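Local coordinates for acyl-CoA dehydrogenase domain protein Tcur3483 (Thermomonospora curvata, PDB 6WY9) that binds FAD, held here in its dihydro form, and probably acts as an oxidoreductase on CH-CH groups, as acyl-CoA dehydrogenases do, at residues A[38-43]-A[67-72]; A[47-52]-A[367-372]; A[144-149]-A[186-191]. All blocks are in the same frame, centred on the assembly; numbering follows the deposited sequence.

Contact 1 of 3, residues A[38-43]-A[67-72]; sequences AYFNGL and KMLGSD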
loop_
_atom_site.group_PDB
_atom_site.type_symbol
_atom_site.label_atom_id
_atom_site.label_comp_id
_atom_site.label_asym_id
_atom_site.label_seq_id
_atom_site.Cartn_x
_atom_site.Cartn_y
_atom_site.Cartn_z
ATOM N N ALA A 38 41.033 -2.284 -2.077
ATOM C CA ALA A 38 42.351 -2.738 -1.657
ATOM C C ALA A 38 42.594 -2.398 -0.180
ATOM O O ALA A 38 43.045 -3.245 0.607
ATOM C CB ALA A 38 43.422 -2.120 -2.558
ATOM N N TYR A 39 42.254 -1.175 0.230
ATOM C CA TYR A 39 42.580 -0.747 1.586
ATOM C C TYR A 39 41.808 -1.550 2.638
ATOM O O TYR A 39 42.402 -2.090 3.589
ATOM C CB TYR A 39 42.285 0.742 1.738
ATOM C CG TYR A 39 42.384 1.237 3.157
ATOM C CD1 TYR A 39 43.623 1.361 3.787
ATOM C CD2 TYR A 39 41.249 1.615 3.861
ATOM C CE1 TYR A 39 43.723 1.847 5.110
ATOM C CE2 TYR A 39 41.339 2.111 5.191
ATOM C CZ TYR A 39 42.577 2.211 5.803
ATOM O OH TYR A 39 42.685 2.689 7.102
ATOM N N PHE A 40 40.477 -1.603 2.503
ATOM C CA PHE A 40 39.664 -2.355 3.456
ATOM C C PHE A 40 40.005 -3.834 3.440
ATOM O O PHE A 40 39.922 -4.499 4.484
ATOM C CB PHE A 40 38.174 -2.161 3.164
ATOM C CG PHE A 40 37.701 -0.774 3.396
ATOM C CD1 PHE A 40 38.126 -0.060 4.505
ATOM C CD2 PHE A 40 36.806 -0.176 2.531
ATOM C CE1 PHE A 40 37.686 1.231 4.735
ATOM C CE2 PHE A 40 36.366 1.119 2.747
ATOM C CZ PHE A 40 36.807 1.829 3.853
ATOM N N ASN A 41 40.376 -4.375 2.272
ATOM C CA ASN A 41 40.786 -5.771 2.215
ATOM C C ASN A 41 42.001 -6.015 3.093
ATOM O O ASN A 41 42.128 -7.081 3.701
ATOM C CB ASN A 41 41.083 -6.201 0.770
ATOM C CG ASN A 41 41.410 -7.676 0.666
ATOM O OD1 ASN A 41 40.513 -8.517 0.627
ATOM N ND2 ASN A 41 42.699 -8.004 0.618
ATOM N N GLY A 42 42.915 -5.053 3.154
ATOM C CA GLY A 42 44.075 -5.182 4.013
ATOM C C GLY A 42 43.788 -5.045 5.488
ATOM O O GLY A 42 44.725 -5.104 6.291
ATOM N N LEU A 43 42.520 -4.841 5.857
ATOM C CA LEU A 43 42.060 -4.735 7.237
ATOM C C LEU A 43 41.105 -5.853 7.620
ATOM O O LEU A 43 41.329 -6.538 8.626
ATOM C CB LEU A 43 41.362 -3.385 7.460
ATOM C CG LEU A 43 42.128 -2.096 7.207
ATOM C CD1 LEU A 43 41.310 -0.916 7.718
ATOM C CD2 LEU A 43 43.478 -2.162 7.897
ATOM N N LYS A 67 40.430 3.965 15.048
ATOM C CA LYS A 67 41.794 4.470 15.173
ATOM C C LYS A 67 42.613 4.159 13.929
ATOM O O LYS A 67 43.423 4.985 13.492
ATOM C CB LYS A 67 42.474 3.895 16.414
ATOM C CG LYS A 67 43.905 4.377 16.587
ATOM C CD LYS A 67 43.994 5.854 16.229
ATOM C CE LYS A 67 45.357 6.471 16.530
ATOM N NZ LYS A 67 45.599 7.711 15.697
ATOM N N MET A 68 42.412 2.980 13.332
ATOM C CA MET A 68 43.111 2.685 12.085
ATOM C C MET A 68 42.696 3.652 10.984
ATOM O O MET A 68 43.544 4.301 10.359
ATOM C CB MET A 68 42.866 1.234 11.666
ATOM C CG MET A 68 43.894 0.276 12.238
ATOM S SD MET A 68 43.838 -1.369 11.519
ATOM C CE MET A 68 42.343 -2.022 12.273
ATOM N N LEU A 69 41.386 3.761 10.731
ATOM C CA LEU A 69 40.901 4.714 9.731
ATOM C C LEU A 69 41.433 6.117 9.986
ATOM O O LEU A 69 41.812 6.830 9.049
ATOM C CB LEU A 69 39.375 4.750 9.736
ATOM C CG LEU A 69 38.632 3.492 9.327
ATOM C CD1 LEU A 69 37.180 3.645 9.767
ATOM C CD2 LEU A 69 38.773 3.261 7.827
ATOM N N GLY A 70 41.459 6.528 11.256
ATOM C CA GLY A 70 41.842 7.896 11.582
ATOM C C GLY A 70 43.295 8.182 11.268
ATOM O O GLY A 70 43.620 9.148 10.565
ATOM N N SER A 71 44.198 7.347 11.775
ATOM C CA SER A 71 45.598 7.559 11.433
ATOM C C SER A 71 45.859 7.432 9.929
ATOM O O SER A 71 46.810 8.042 9.436
ATOM C CB SER A 71 46.490 6.611 12.241
ATOM O OG SER A 71 45.976 5.298 12.224
ATOM N N ASP A 72 45.026 6.706 9.169
ATOM C CA ASP A 72 45.243 6.645 7.726
ATOM C C ASP A 72 44.593 7.789 6.954
ATOM O O ASP A 72 44.682 7.807 5.720
ATOM C CB ASP A 72 44.763 5.309 7.148
ATOM C CG ASP A 72 45.611 4.155 7.600
ATOM O OD1 ASP A 72 46.770 4.392 7.999
ATOM O OD2 ASP A 72 45.116 3.016 7.580
#
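Tyr39 reaches from the last turn of helix 26-41 to Asp72, just past the end of helix 62-71, and gives its phenol proton to OD2. The bond is very short, 2.5 Å from Tyr39 OH to Asp72 OD2. That oxygen lies near the plane of the ring, at its edge beside CE1, while the carboxylate is turned 76° against the ring. OD2 makes the bond, with CB and CG of Asp72 also close to the phenol oxygen. With CG anti to the backbone N, the first torsion (chi1 171°) carries the phenol over toward helix 62-71, where Tyr39 OH ends 3.8 Å from Leu69 CA. One residue can both pack and bond: Tyr39 does each across this pair.

The close-packed side centres on Leu69, whose CD2 methyl is shared by two rings. Leu69 CD2 lies 3.9 Å from Tyr39 CE2 and equally 3.9 Å from CE1 of the buried Phe40; it meets both rings edge-on and neither from above. The outer side is looser. There Leu43 and Met68, both only partly buried, run past each other in opposite directions, and a single pair, CD2 of Leu43 and SD of Met68 at 3.7 Å, makes the touch. Asp72 is exposed to solvent.

Both segments belong to the N-terminal acyl-CoA dehydrogenase domain, which is helical in this family. The Tyr39 ring also meets that of Trp74, and Leu69 rests on Leu75. Phe40 also packs on Glu99, Val100 and Ala103 of helix 90-103.

Contact 2 of 3, residues A[47-52]-A[367-372]; sequences DERRRV and AGQIEQ. With GOL (glycerol), chain L.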
loop_
_atom_site.group_PDB
_atom_site.type_symbol
_atom_site.label_atom_id
_atom_site.label_comp_id
_atom_site.label_asym_id
_atom_site.label_seq_id
_atom_site.Cartn_x
_atom_site.Cartn_y
_atom_site.Cartn_z
ATOM N N ASP A 47 34.202 -13.224 7.868
ATOM C CA ASP A 47 33.013 -12.938 8.659
ATOM C C ASP A 47 33.217 -11.780 9.619
ATOM O O ASP A 47 32.234 -11.152 10.026
ATOM C CB ASP A 47 32.594 -14.177 9.440
ATOM C CG ASP A 47 32.042 -15.251 8.549
ATOM O OD1 ASP A 47 30.847 -15.164 8.191
ATOM O OD2 ASP A 47 32.811 -16.162 8.181
ATOM N N GLU A 48 34.463 -11.493 10.003
ATOM C CA GLU A 48 34.703 -10.414 10.954
ATOM C C GLU A 48 34.029 -9.125 10.508
ATOM O O GLU A 48 33.435 -8.414 11.326
ATOM C CB GLU A 48 36.202 -10.193 11.142
ATOM C CG GLU A 48 36.910 -11.327 11.864
ATOM C CD GLU A 48 38.321 -10.956 12.295
ATOM O OE1 GLU A 48 38.579 -9.758 12.545
ATOM O OE2 GLU A 48 39.179 -11.862 12.371
ATOM N N ARG A 49 34.100 -8.814 9.211
ATOM C CA ARG A 49 33.478 -7.594 8.705
ATOM C C ARG A 49 31.986 -7.550 9.036
ATOM O O ARG A 49 31.489 -6.561 9.590
ATOM C CB ARG A 49 33.703 -7.476 7.195
ATOM C CG ARG A 49 33.057 -8.589 6.359
ATOM C CD ARG A 49 32.639 -8.115 4.966
ATOM N NE ARG A 49 31.559 -8.945 4.449
ATOM C CZ ARG A 49 30.279 -8.786 4.779
ATOM N NH1 ARG A 49 29.918 -7.815 5.614
ATOM N NH2 ARG A 49 29.359 -9.601 4.275
ATOM N N ARG A 50 31.252 -8.612 8.687
ATOM C CA ARG A 50 29.828 -8.696 8.995
ATOM C C ARG A 50 29.568 -8.837 10.495
ATOM O O ARG A 50 28.421 -8.677 10.928
ATOM C CB ARG A 50 29.196 -9.867 8.219
ATOM C CG ARG A 50 27.692 -9.745 7.986
ATOM C CD ARG A 50 26.942 -11.084 8.120
ATOM N NE ARG A 50 27.338 -11.823 9.317
ATOM C CZ ARG A 50 27.131 -11.408 10.568
ATOM N NH1 ARG A 50 26.541 -10.244 10.803
ATOM N NH2 ARG A 50 27.528 -12.154 11.595
ATOM N N ARG A 51 30.600 -9.128 11.293
ATOM C CA ARG A 51 30.482 -9.178 12.748
ATOM C C ARG A 51 30.647 -7.803 13.397
ATOM O O ARG A 51 29.877 -7.455 14.301
ATOM C CB ARG A 51 31.506 -10.164 13.324
ATOM C CG ARG A 51 31.051 -11.620 13.315
ATOM C CD ARG A 51 30.504 -12.034 14.679
ATOM N NE ARG A 51 31.505 -12.679 15.535
ATOM C CZ ARG A 51 32.195 -12.069 16.498
ATOM N NH1 ARG A 51 33.074 -12.757 17.214
ATOM N NH2 ARG A 51 32.015 -10.780 16.752
ATOM N N VAL A 52 31.634 -7.011 12.963
ATOM C CA VAL A 52 31.777 -5.652 13.486
ATOM C C VAL A 52 30.728 -4.724 12.881
ATOM O O VAL A 52 30.348 -3.723 13.505
ATOM C CB VAL A 52 33.198 -5.109 13.242
ATOM C CG1 VAL A 52 34.186 -5.708 14.231
ATOM C CG2 VAL A 52 33.630 -5.398 11.830
ATOM N N ALA A 367 25.638 -14.138 3.231
ATOM C CA ALA A 367 26.015 -14.159 4.643
ATOM C C ALA A 367 24.850 -13.797 5.578
ATOM O O ALA A 367 25.086 -13.360 6.699
ATOM C CB ALA A 367 27.216 -13.237 4.919
ATOM N N GLY A 368 23.593 -13.968 5.149
ATOM C CA GLY A 368 22.444 -13.632 5.982
ATOM C C GLY A 368 22.192 -12.147 6.161
ATOM O O GLY A 368 21.413 -11.770 7.044
ATOM N N GLN A 369 22.828 -11.291 5.349
ATOM C CA GLN A 369 22.766 -9.845 5.586
ATOM C C GLN A 369 21.343 -9.308 5.483
ATOM O O GLN A 369 20.956 -8.395 6.225
ATOM C CB GLN A 369 23.658 -9.112 4.576
ATOM C CG GLN A 369 25.118 -9.320 4.820
ATOM C CD GLN A 369 25.915 -8.597 3.751
ATOM O OE1 GLN A 369 26.207 -7.406 3.875
ATOM N NE2 GLN A 369 26.216 -9.298 2.674
ATOM N N ILE A 370 20.587 -9.780 4.503
ATOM C CA ILE A 370 19.240 -9.242 4.325
ATOM C C ILE A 370 18.329 -9.735 5.440
ATOM O O ILE A 370 17.439 -9.009 5.910
ATOM C CB ILE A 370 18.696 -9.607 2.939
ATOM C CG1 ILE A 370 19.524 -8.859 1.861
ATOM C CG2 ILE A 370 17.180 -9.219 2.853
ATOM C CD1 ILE A 370 19.420 -9.456 0.442
ATOM N N GLU A 371 18.539 -10.975 5.881
ATOM C CA GLU A 371 17.820 -11.443 7.061
ATOM C C GLU A 371 18.132 -10.551 8.273
ATOM O O GLU A 371 17.220 -10.114 8.980
ATOM C CB GLU A 371 18.174 -12.902 7.324
ATOM C CG GLU A 371 17.227 -13.616 8.306
ATOM C CD GLU A 371 17.481 -13.241 9.753
ATOM O OE1 GLU A 371 18.661 -12.988 10.117
ATOM O OE2 GLU A 371 16.494 -13.229 10.533
ATOM N N GLN A 372 19.419 -10.280 8.549
ATOM C CA GLN A 372 19.717 -9.456 9.720
ATOM C C GLN A 372 19.261 -7.995 9.543
ATOM O O GLN A 372 18.719 -7.388 10.486
ATOM C CB GLN A 372 21.206 -9.523 10.067
ATOM C CG GLN A 372 21.545 -8.572 11.228
ATOM C CD GLN A 372 22.906 -8.843 11.798
ATOM O OE1 GLN A 372 23.809 -9.235 11.071
ATOM N NE2 GLN A 372 23.067 -8.656 13.108
HETATM C C1 GOL L . 24.515 -5.616 9.892
HETATM O O1 GOL L . 24.969 -4.339 9.930
HETATM C C2 GOL L . 25.284 -6.437 8.822
HETATM O O2 GOL L . 26.486 -6.872 9.269
HETATM C C3 GOL L . 24.221 -7.530 8.530
HETATM O O3 GOL L . 24.861 -8.759 8.530
#
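A polar pocket between the N-terminal and C-terminal domains, occupied by a glycerol probably taken from the crystallisation liquor, is lined by Arg50 of helix 47-55 and by Gln369 and Gln372 of helix 369-380. It illustrates how an interface can be bridged by a small guest molecule. Glycerol O3 is held from both helices: Arg50 NH1 donates to it over 3.2 Å, at an angle of 158° and near the guanidinium plane, and O3 in turn donates to Gln372 OE1 at 2.8 Å. Arg50 NH1 also stands 2.9 Å from Gln372 OE1, but the angle is too poor for a hydrogen bond, and the guanidinium and amide planes are 48° apart.

Bends at chi2 and chi3 fold the Arg50 chain, laying its CD 3.3 Å from Ala367 O and 3.9 Å from Ala367 CB. Nearer the backbone, CG of Arg50 and CG of Gln369 come within 4.1 Å. Arg49 crosses Gln369 at about a right angle; its NH2 is 3.5 Å from Gln369 NE2, two donors side by side without a bond. The Gln369 amide is engaged elsewhere, OE1 with Arg271 and a second glycerol and NE2 with Leu366 O.

Arg50 NH2 forms a salt bridge with Glu360, which holds that arm of the guanidinium, whereas NE is buried without a partner in the model. The charge of Arg50 is thus probably balanced chiefly by Glu360; in this crystal a glycerol hydroxyl bridges Arg50 and Gln372, and Glu54, bonded to Gln372 NE2 and more weakly paired with Arg50 NH1, lies by both.

Contact 3 of 3, residues A[144-149]-A[186-191]; sequences IGYTEP and YIWLAC. With FDA (dihydroflavine-adenine dinucleotide), chain C.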
loop_
_atom_site.group_PDB
_atom_site.type_symbol
_atom_site.label_atom_id
_atom_site.label_comp_id
_atom_site.label_asym_id
_atom_site.label_seq_id
_atom_site.Cartn_x
_atom_site.Cartn_y
_atom_site.Cartn_z
ATOM N N ILE A 144 25.490 9.879 21.415
ATOM C CA ILE A 144 24.425 10.884 21.490
ATOM C C ILE A 144 23.522 10.577 22.680
ATOM O O ILE A 144 22.870 9.522 22.722
ATOM C CB ILE A 144 23.579 10.938 20.205
ATOM C CG1 ILE A 144 24.406 11.279 18.962
ATOM C CG2 ILE A 144 22.492 12.021 20.392
ATOM C CD1 ILE A 144 25.107 12.633 19.058
ATOM N N GLY A 145 23.404 11.531 23.591
ATOM C CA GLY A 145 22.550 11.360 24.751
ATOM C C GLY A 145 21.297 12.218 24.711
ATOM O O GLY A 145 21.233 13.239 25.402
ATOM N N TYR A 146 20.299 11.836 23.899
ATOM C CA TYR A 146 19.036 12.581 23.849
ATOM C C TYR A 146 17.916 11.880 24.613
ATOM O O TYR A 146 17.378 12.411 25.602
ATOM C CB TYR A 146 18.605 12.783 22.395
ATOM C CG TYR A 146 19.478 13.715 21.591
ATOM C CD1 TYR A 146 20.369 14.587 22.207
ATOM C CD2 TYR A 146 19.400 13.715 20.207
ATOM C CE1 TYR A 146 21.159 15.427 21.449
ATOM C CE2 TYR A 146 20.163 14.542 19.470
ATOM C CZ TYR A 146 21.048 15.387 20.076
ATOM O OH TYR A 146 21.798 16.207 19.267
ATOM N N THR A 147 17.603 10.657 24.180
ATOM C CA THR A 147 16.377 9.958 24.515
ATOM C C THR A 147 16.361 9.546 25.971
ATOM O O THR A 147 17.367 9.081 26.513
ATOM C CB THR A 147 16.253 8.723 23.605
ATOM O OG1 THR A 147 16.303 9.155 22.241
ATOM C CG2 THR A 147 14.938 7.937 23.859
ATOM N N GLU A 148 15.209 9.715 26.612
ATOM C CA GLU A 148 14.960 9.266 27.971
ATOM C C GLU A 148 13.754 8.337 27.974
ATOM O O GLU A 148 12.915 8.401 27.069
ATOM C CB GLU A 148 14.681 10.453 28.909
ATOM C CG GLU A 148 15.760 11.517 28.784
ATOM C CD GLU A 148 15.592 12.700 29.752
ATOM O OE1 GLU A 148 14.453 12.939 30.270
ATOM O OE2 GLU A 148 16.627 13.402 29.983
ATOM N N PRO A 149 13.607 7.506 28.995
ATOM C CA PRO A 149 12.341 6.762 29.135
ATOM C C PRO A 149 11.099 7.647 29.006
ATOM O O PRO A 149 10.129 7.209 28.383
ATOM C CB PRO A 149 12.454 6.130 30.543
ATOM C CG PRO A 149 13.953 5.985 30.754
ATOM C CD PRO A 149 14.582 7.200 30.069
ATOM N N TYR A 186 33.067 10.353 25.109
ATOM C CA TYR A 186 32.248 11.482 25.545
ATOM C C TYR A 186 30.803 11.291 25.110
ATOM O O TYR A 186 30.530 10.736 24.041
ATOM C CB TYR A 186 32.739 12.801 24.968
ATOM C CG TYR A 186 34.145 13.159 25.379
ATOM C CD1 TYR A 186 34.406 13.709 26.636
ATOM C CD2 TYR A 186 35.201 12.963 24.509
ATOM C CE1 TYR A 186 35.693 14.039 27.005
ATOM C CE2 TYR A 186 36.486 13.294 24.864
ATOM C CZ TYR A 186 36.725 13.832 26.109
ATOM O OH TYR A 186 38.010 14.157 26.447
ATOM N N ILE A 187 29.882 11.781 25.948
ATOM C CA ILE A 187 28.463 11.842 25.631
ATOM C C ILE A 187 28.121 13.265 25.211
ATOM O O ILE A 187 28.483 14.238 25.894
ATOM C CB ILE A 187 27.590 11.403 26.826
ATOM C CG1 ILE A 187 28.148 10.126 27.464
ATOM C CG2 ILE A 187 26.156 11.165 26.375
ATOM C CD1 ILE A 187 28.063 8.853 26.572
ATOM N N TRP A 188 27.427 13.386 24.082
ATOM C CA TRP A 188 26.825 14.648 23.661
ATOM C C TRP A 188 25.455 14.691 24.328
ATOM O O TRP A 188 24.507 14.078 23.845
ATOM C CB TRP A 188 26.748 14.670 22.148
ATOM C CG TRP A 188 26.011 15.735 21.472
ATOM C CD1 TRP A 188 24.692 15.729 21.135
ATOM C CD2 TRP A 188 26.574 16.931 20.903
ATOM N NE1 TRP A 188 24.387 16.862 20.401
ATOM C CE2 TRP A 188 25.523 17.620 20.259
ATOM C CE3 TRP A 188 27.858 17.488 20.894
ATOM C CZ2 TRP A 188 25.712 18.847 19.623
ATOM C CZ3 TRP A 188 28.048 18.701 20.255
ATOM C CH2 TRP A 188 26.980 19.369 19.631
ATOM N N LEU A 189 25.355 15.386 25.469
ATOM C CA LEU A 189 24.246 15.178 26.398
ATOM C C LEU A 189 23.292 16.370 26.411
ATOM O O LEU A 189 23.696 17.497 26.733
ATOM C CB LEU A 189 24.757 14.897 27.809
ATOM C CG LEU A 189 23.681 14.484 28.814
ATOM C CD1 LEU A 189 23.160 13.075 28.497
ATOM C CD2 LEU A 189 24.252 14.565 30.226
ATOM N N ALA A 190 22.011 16.097 26.103
ATOM C CA ALA A 190 20.949 17.093 26.162
ATOM C C ALA A 190 20.376 17.127 27.575
ATOM O O ALA A 190 19.871 16.111 28.054
ATOM C CB ALA A 190 19.861 16.775 25.140
ATOM N N CYS A 191 20.473 18.291 28.244
ATOM C CA CYS A 191 20.074 18.466 29.638
ATOM C C CYS A 191 19.132 19.655 29.785
ATOM O O CYS A 191 19.230 20.645 29.052
ATOM C CB CYS A 191 21.278 18.739 30.585
ATOM S SG CYS A 191 22.675 17.605 30.545
HETATM P PA FDA C . 7.864 6.836 21.529
HETATM O O1A FDA C . 7.201 6.068 22.628
HETATM O O2A FDA C . 8.072 8.352 21.681
HETATM O O5B FDA C . 6.871 6.735 20.161
HETATM C C5B FDA C . 6.681 5.375 19.874
HETATM C C4B FDA C . 5.858 5.311 18.574
HETATM O O4B FDA C . 4.654 6.185 18.814
HETATM C C3B FDA C . 6.533 6.019 17.397
HETATM O O3B FDA C . 7.340 5.172 16.666
HETATM C C2B FDA C . 5.334 6.384 16.540
HETATM O O2B FDA C . 4.696 5.225 15.879
HETATM C C1B FDA C . 4.279 6.875 17.580
HETATM N N9A FDA C . 4.239 8.324 17.771
HETATM C C8A FDA C . 5.009 9.122 18.639
HETATM N N7A FDA C . 4.655 10.401 18.598
HETATM C C5A FDA C . 3.630 10.457 17.679
HETATM C C6A FDA C . 2.882 11.543 17.197
HETATM N N6A FDA C . 3.090 12.797 17.640
HETATM N N1A FDA C . 1.918 11.349 16.272
HETATM C C2A FDA C . 1.768 10.054 15.867
HETATM N N3A FDA C . 2.410 8.916 16.226
HETATM C C4A FDA C . 3.342 9.166 17.159
HETATM N N1 FDA C . 18.537 7.919 21.078
HETATM C C2 FDA C . 19.597 8.701 21.583
HETATM O O2 FDA C . 19.359 9.663 22.347
HETATM N N3 FDA C . 20.876 8.337 21.178
HETATM C C4 FDA C . 21.170 7.250 20.323
HETATM O O4 FDA C . 22.334 6.995 20.044
HETATM C C4X FDA C . 20.030 6.505 19.858
HETATM N N5 FDA C . 20.234 5.414 19.012
HETATM C C5X FDA C . 19.270 4.443 18.969
HETATM C C6 FDA C . 19.548 3.203 18.523
HETATM C C7 FDA C . 18.525 2.222 18.519
HETATM C C7M FDA C . 18.861 0.927 18.048
HETATM C C8 FDA C . 17.270 2.494 18.921
HETATM C C8M FDA C . 16.200 1.476 18.907
HETATM C C9 FDA C . 16.971 3.776 19.350
HETATM C C9A FDA C . 17.975 4.738 19.384
HETATM N N10 FDA C . 17.692 6.045 19.812
HETATM C C10 FDA C . 18.775 6.820 20.239
HETATM C "C1'" FDA C . 16.341 6.341 20.368
HETATM C "C2'" FDA C . 15.388 6.938 19.295
HETATM O "O2'" FDA C . 15.735 8.206 19.004
HETATM C "C3'" FDA C . 13.946 6.823 19.968
HETATM O "O3'" FDA C . 13.534 5.474 20.047
HETATM C "C4'" FDA C . 12.934 7.677 19.218
HETATM O "O4'" FDA C . 13.258 9.004 19.455
HETATM C "C5'" FDA C . 11.509 7.264 19.677
HETATM O "O5'" FDA C . 11.404 7.550 21.040
HETATM P P FDA C . 10.637 6.314 21.793
HETATM O O1P FDA C . 11.435 5.139 21.492
HETATM O O2P FDA C . 10.420 6.747 23.235
HETATM O O3P FDA C . 9.168 6.064 21.061
#
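Strands 142-145 and 186-192 pair in parallel through Ile144 with Trp188 and Gly145 with Leu189, at the edge of the mixed sheet of the middle, beta-rich domain of the acyl-CoA dehydrogenase fold. The principle is that a strand end can serve sheet and cofactor at once.

Backbone hydrogen bonds centre on Gly145. Gly145 N donates to Trp188 O at 2.8 Å, from above the carbonyl plane, and Gly145 O accepts from Ala190 N at 3.0 Å along an almost straight path of 175°. A CB on this glycine would clash with CD1 of Leu189 and CG2 of Ile187.

Side-chain packing gathers on Trp188. CD1 of Ile144 lies 3.8 Å from CD1 of Trp188, while Tyr146 runs beside the indole, pointing the same way: the two rings meet rim to rim, their planes at 58°. Trp188 NE1 gives a bent hydrogen bond to Tyr146 OH, 2.9 Å away, although the exact place of that hydroxyl is less sure. With CG beside the backbone N (chi1 -69°), the Tyr146 ring is placed so that CG2 of Ile144, two residues back, sits over the centre of one face. Tyr146 CD1 rests 3.7 Å from Ala190 CB. A leucine in place of Tyr146 would probably leave the indole N-H without this acceptor and open a gap beside Trp188 and the methyl of Ala190.

Cofactor bonds come from the backbone of Ile144, Tyr146 and Thr147 and from the Thr147 hydroxyl. Ile144 O accepts from flavin N3, and Thr147 OG1 accepts from N1, as the reduced ring allows. The pyrimidine carbonyl O2 is gripped twice, by Tyr146 N at 2.8 Å and by Thr147 N at 2.7 Å.

In the fold
Contacts 1 and 2 interlock along the chain, since their segments alternate: helix 47-55 of contact 2 follows helix 26-41 and precedes helix 62-71, the two helices of contact 1. Their centres are 19 Å apart. Contact 1 stays within the N-terminal domain, whereas contact 2 ties that domain to the C-terminal one across more than 300 residues. Contact 3, in the middle domain, falls within this long span; its centre lies about 30 Å from that of contact 1 and 29 Å from that of contact 2, touching neither. Contact 2 thus joins the two helical domains, while contact 3 carries the flavin-binding strand end of the middle domain.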